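Local coordinates for GTN Reductase (Agrobacterium tumefaciens, PDB 4JIC), which binds flavin mononucleotide in a TIM barrel and probably reduces nitrate esters such as glycerol trinitrate as well as activated carbon-carbon double bonds, at residues 181-186 and 236-241. Numbering follows the deposited sequence.
With FMN (flavin mononucleotide), chain D.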
ATOM      1  N   ASN A 181      -1.712   2.108  -7.223  1.00  4.95           N
ATOM      2  CA  ASN A 181      -2.959   1.451  -7.622  1.00  5.03           C
ATOM      3  C   ASN A 181      -4.143   2.378  -7.873  1.00  4.74           C
ATOM      4  O   ASN A 181      -5.285   2.050  -7.550  1.00  5.96           O
ATOM      5  CB  ASN A 181      -3.315   0.336  -6.629  1.00  4.70           C
ATOM      6  CG  ASN A 181      -2.231  -0.715  -6.543  1.00  7.22           C
ATOM      7  OD1 ASN A 181      -1.482  -0.911  -7.500  1.00  8.17           O
ATOM      8  ND2 ASN A 181      -2.133  -1.394  -5.399  1.00  8.29           N
ATOM      9  N   GLY A 182      -3.866   3.549  -8.443  1.00  4.40           N
ATOM     10  CA  GLY A 182      -4.922   4.441  -8.886  1.00  5.19           C
ATOM     11  C   GLY A 182      -5.673   5.152  -7.774  1.00  4.20           C
ATOM     12  O   GLY A 182      -6.764   5.665  -8.007  1.00  5.58           O
ATOM     13  N   TYR A 183      -5.101   5.207  -6.573  1.00  3.56           N
ATOM     14  CA  TYR A 183      -5.785   5.890  -5.472  1.00  3.54           C
ATOM     15  C   TYR A 183      -5.429   7.376  -5.427  1.00  4.07           C
ATOM     16  O   TYR A 183      -4.921   7.907  -6.410  1.00  4.39           O
ATOM     17  CB  TYR A 183      -5.598   5.140  -4.138  1.00  3.46           C
ATOM     18  CG  TYR A 183      -6.293   3.787  -4.204  1.00  3.48           C
ATOM     19  CD1 TYR A 183      -7.687   3.705  -4.280  1.00  3.56           C
ATOM     20  CD2 TYR A 183      -5.562   2.607  -4.256  1.00  5.80           C
ATOM     21  CE1 TYR A 183      -8.328   2.474  -4.363  1.00  4.24           C
ATOM     22  CE2 TYR A 183      -6.200   1.366  -4.343  1.00  5.04           C
ATOM     23  CZ  TYR A 183      -7.574   1.312  -4.390  1.00  6.30           C
ATOM     24  OH  TYR A 183      -8.200   0.088  -4.484  1.00  6.35           O
ATOM     25  N   LEU A 184      -5.747   8.064  -4.338  1.00  3.79           N
ATOM     26  CA  LEU A 184      -5.722   9.529  -4.378  1.00  4.14           C
ATOM     27  C   LEU A 184      -4.401  10.119  -4.868  1.00  4.50           C
ATOM     28  O   LEU A 184      -4.379  10.998  -5.730  1.00  4.80           O
ATOM     29  CB  LEU A 184      -6.055  10.125  -3.009  1.00  6.05           C
ATOM     30  CG  LEU A 184      -6.048  11.656  -3.038  1.00  4.03           C
ATOM     31  CD1 LEU A 184      -7.233  12.175  -3.864  1.00  5.18           C
ATOM     32  CD2 LEU A 184      -6.074  12.230  -1.620  1.00  5.99           C
ATOM     33  N   ILE A 185      -3.293   9.659  -4.302  1.00  4.97           N
ATOM     34  CA  ILE A 185      -2.014  10.262  -4.651  1.00  3.60           C
ATOM     35  C   ILE A 185      -1.698  10.020  -6.129  1.00  5.72           C
ATOM     36  O   ILE A 185      -1.233  10.926  -6.830  1.00  5.42           O
ATOM     37  CB  ILE A 185      -0.896   9.772  -3.733  1.00  3.54           C
ATOM     38  CG1 ILE A 185      -1.181  10.229  -2.301  1.00  4.07           C
ATOM     39  CG2 ILE A 185       0.465  10.277  -4.220  1.00  6.70           C
ATOM     40  CD1 ILE A 185      -0.206   9.636  -1.263  1.00  5.29           C
ATOM     41  N   GLU A 186      -1.987   8.816  -6.614  1.00  4.64           N
ATOM     42  CA  GLU A 186      -1.744   8.504  -8.023  1.00  5.34           C
ATOM     43  C   GLU A 186      -2.685   9.254  -8.953  1.00  3.80           C
ATOM     44  O   GLU A 186      -2.327   9.571 -10.092  1.00  5.70           O
ATOM     45  CB  GLU A 186      -1.885   7.006  -8.288  1.00  8.49           C
ATOM     46  CG  GLU A 186      -0.884   6.531  -9.320  1.00 10.27           C
ATOM     47  CD  GLU A 186      -0.971   5.056  -9.579  1.00  8.96           C
ATOM     48  OE1 GLU A 186       0.006   4.342  -9.263  1.00  8.37           O
ATOM     49  OE2 GLU A 186      -1.998   4.628 -10.137  1.00  8.66           O
ATOM     50  N   PRO A 236      -2.754  -0.557 -14.420  1.00  5.90           N
ATOM     51  CA  PRO A 236      -4.015  -0.029 -14.940  1.00  7.55           C
ATOM     52  C   PRO A 236      -5.123  -0.083 -13.886  1.00  8.13           C
ATOM     53  O   PRO A 236      -6.289   0.178 -14.203  1.00  9.24           O
ATOM     54  CB  PRO A 236      -4.329  -0.988 -16.081  1.00  9.17           C
ATOM     55  CG  PRO A 236      -3.786  -2.321 -15.594  1.00  8.98           C
ATOM     56  CD  PRO A 236      -2.578  -1.991 -14.721  1.00  6.55           C
ATOM     57  N   ALA A 237      -4.766  -0.427 -12.653  1.00  5.37           N
ATOM     58  CA  ALA A 237      -5.749  -0.511 -11.572  1.00  6.71           C
ATOM     59  C   ALA A 237      -6.631   0.732 -11.479  1.00  4.49           C
ATOM     60  O   ALA A 237      -6.164   1.855 -11.617  1.00  5.74           O
ATOM     61  CB  ALA A 237      -5.051  -0.757 -10.235  1.00  8.40           C
ATOM     62  N   ASN A 238      -7.912   0.510 -11.222  1.00  4.67           N
ATOM     63  CA  ASN A 238      -8.840   1.607 -10.955  1.00  4.62           C
ATOM     64  C   ASN A 238      -8.908   2.649 -12.057  1.00  6.38           C
ATOM     65  O   ASN A 238      -9.001   3.853 -11.806  1.00  6.08           O
ATOM     66  CB  ASN A 238      -8.558   2.206  -9.576  1.00  6.34           C
ATOM     67  CG  ASN A 238      -8.903   1.234  -8.474  1.00  6.96           C
ATOM     68  OD1 ASN A 238     -10.015   0.702  -8.440  1.00  9.19           O
ATOM     69  ND2 ASN A 238      -7.940   0.940  -7.611  1.00  5.52           N
ATOM     70  N   ASP A 239      -8.851   2.143 -13.283  1.00  4.83           N
ATOM     71  CA  ASP A 239      -9.222   2.892 -14.476  1.00  4.60           C
ATOM     72  C   ASP A 239      -8.269   4.039 -14.785  1.00  5.61           C
ATOM     73  O   ASP A 239      -8.639   4.981 -15.470  1.00  9.79           O
ATOM     74  CB  ASP A 239     -10.649   3.418 -14.320  1.00  5.68           C
ATOM     75  CG  ASP A 239     -11.295   3.761 -15.640  1.00  8.58           C
ATOM     76  OD1 ASP A 239     -11.015   3.078 -16.648  1.00  9.80           O
ATOM     77  OD2 ASP A 239     -12.104   4.709 -15.658  1.00  9.25           O
ATOM     78  N   ILE A 240      -7.036   3.937 -14.301  1.00  4.86           N
ATOM     79  CA  ILE A 240      -6.082   5.033 -14.430  1.00  4.82           C
ATOM     80  C   ILE A 240      -5.133   4.814 -15.607  1.00  6.00           C
ATOM     81  O   ILE A 240      -4.894   3.675 -16.025  1.00  7.83           O
ATOM     82  CB  ILE A 240      -5.314   5.251 -13.090  1.00  5.22           C
ATOM     83  CG1 ILE A 240      -4.782   6.677 -12.990  1.00  5.96           C
ATOM     84  CG2 ILE A 240      -4.199   4.235 -12.900  1.00  6.61           C
ATOM     85  CD1 ILE A 240      -4.416   7.053 -11.585  1.00  6.36           C
ATOM     86  N   PHE A 241      -4.613   5.906 -16.157  1.00  5.33           N
ATOM     87  CA  PHE A 241      -3.763   5.831 -17.343  1.00  5.56           C
ATOM     88  C   PHE A 241      -2.739   6.962 -17.359  1.00  7.38           C
ATOM     89  O   PHE A 241      -3.061   8.113 -17.049  1.00  7.73           O
ATOM     90  CB  PHE A 241      -4.612   5.885 -18.617  1.00  6.53           C
ATOM     91  CG  PHE A 241      -3.813   5.956 -19.884  1.00  6.97           C
ATOM     92  CD1 PHE A 241      -3.407   4.791 -20.531  1.00  9.09           C
ATOM     93  CD2 PHE A 241      -3.489   7.181 -20.448  1.00  6.23           C
ATOM     94  CE1 PHE A 241      -2.667   4.856 -21.711  1.00 10.66           C
ATOM     95  CE2 PHE A 241      -2.752   7.255 -21.621  1.00  7.05           C
ATOM     96  CZ  PHE A 241      -2.348   6.093 -22.258  1.00  9.72           C
TER
HETATM   97  N1  FMN D 401      -2.100  -3.432  -2.771  1.00  4.63           N
HETATM   98  C2  FMN D 401      -1.995  -2.360  -1.916  1.00  4.59           C
HETATM   99  O2  FMN D 401      -1.136  -1.502  -2.136  1.00  4.83           O
HETATM  100  N3  FMN D 401      -2.856  -2.238  -0.837  1.00  4.35           N
HETATM  101  C4  FMN D 401      -3.892  -3.117  -0.648  1.00  5.62           C
HETATM  102  O4  FMN D 401      -4.646  -2.965   0.327  1.00  5.14           O
HETATM  103  C4A FMN D 401      -4.017  -4.196  -1.531  1.00  5.04           C
HETATM  104  N5  FMN D 401      -5.054  -5.098  -1.378  1.00  5.81           N
HETATM  105  C5A FMN D 401      -4.972  -6.289  -2.070  1.00  5.38           C
HETATM  106  C6  FMN D 401      -5.860  -7.315  -1.741  1.00  4.84           C
HETATM  107  C7  FMN D 401      -5.810  -8.541  -2.391  1.00  5.49           C
HETATM  108  C7M FMN D 401      -6.757  -9.643  -2.000  1.00  6.12           C
HETATM  109  C8  FMN D 401      -4.843  -8.746  -3.367  1.00  5.01           C
HETATM  110  C8M FMN D 401      -4.724 -10.095  -4.034  1.00  6.67           C
HETATM  111  C9  FMN D 401      -3.939  -7.732  -3.678  1.00  4.25           C
HETATM  112  C9A FMN D 401      -4.002  -6.492  -3.044  1.00  4.62           C
HETATM  113  N10 FMN D 401      -3.114  -5.474  -3.382  1.00  4.19           N
HETATM  114  C10 FMN D 401      -3.109  -4.349  -2.583  1.00  3.71           C
HETATM  115  C1' FMN D 401      -1.935  -5.755  -4.272  1.00  3.71           C
HETATM  116  C2' FMN D 401      -0.885  -6.637  -3.591  1.00  5.48           C
HETATM  117  O2' FMN D 401      -0.221  -5.920  -2.560  1.00  4.55           O
HETATM  118  C3' FMN D 401       0.173  -7.102  -4.588  1.00  6.59           C
HETATM  119  O3' FMN D 401       0.709  -5.972  -5.251  1.00  4.86           O
HETATM  120  C4' FMN D 401      -0.392  -8.073  -5.622  1.00  5.82           C
HETATM  121  O4' FMN D 401      -1.043  -9.145  -4.983  1.00  7.15           O
HETATM  122  C5' FMN D 401       0.687  -8.653  -6.540  1.00  6.13           C
HETATM  123  O5' FMN D 401       1.664  -9.354  -5.792  1.00  5.18           O
HETATM  124  P   FMN D 401       1.707 -10.972  -5.824  1.00  6.03           P
HETATM  125  O1P FMN D 401       0.336 -11.424  -5.397  1.00  4.91           O
HETATM  126  O2P FMN D 401       1.997 -11.388  -7.247  1.00  6.79           O
HETATM  127  O3P FMN D 401       2.782 -11.416  -4.879  1.00  7.08           O
HETATM  128  O   HOH W   1      -8.275   5.971 -10.240  1.00  5.11           O
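At the flavin pocket of this TIM barrel, the loop leaving strand 174-178 is pinned to the loop after strand 227-231 by the amide of Asn238, which donates from ND2 to the backbone oxygen of Asn181. The Asn238 ND2 to Asn181 O distance is 2.9 Å, and the bond is nearly straight (170° at the hydrogen), with the acceptor lying in the amide plane. Asn238 ND2 also sits obliquely against the Tyr183 ring, 3.3 Å from Tyr183 CZ, the ring and amide planes being turned 56° apart. Tyr183 OH itself is hydrogen-bonded to Tyr65 OH. Ala237 CB packs 4.1 Å from Asn181 CB. Asn181 directs its ND2 to the flavin, 3.3 Å from FMN N1, while its OD1 is hydrogen-bonded to Thr271 OG1.

Gly182 takes a positive phi where Ala237 O and Asn238 CB leave no space for a side chain. Gly182 N donates to Glu186 OE2 at 2.7 Å, meeting the carboxylate from well above its plane, and Gly182 O shares a water with Asn238 O. Ile240 closes the far end: CG1 lies anti to the backbone N (chi1 -156°), Ile240 CG2 lies 3.6 Å from Glu186 OE2, and CD1, at the end of the CG1 branch, touches the Glu186 backbone oxygen as well as OE2. That carboxylate also forms a salt bridge with Lys190 and is hydrogen-bonded to Ser232, which probably helps stabilise its negative charge.

Tyr183 is the N-cap of helix 184-189, whose Leu184 and Ile185 pack on helices 150-169 and 209-222.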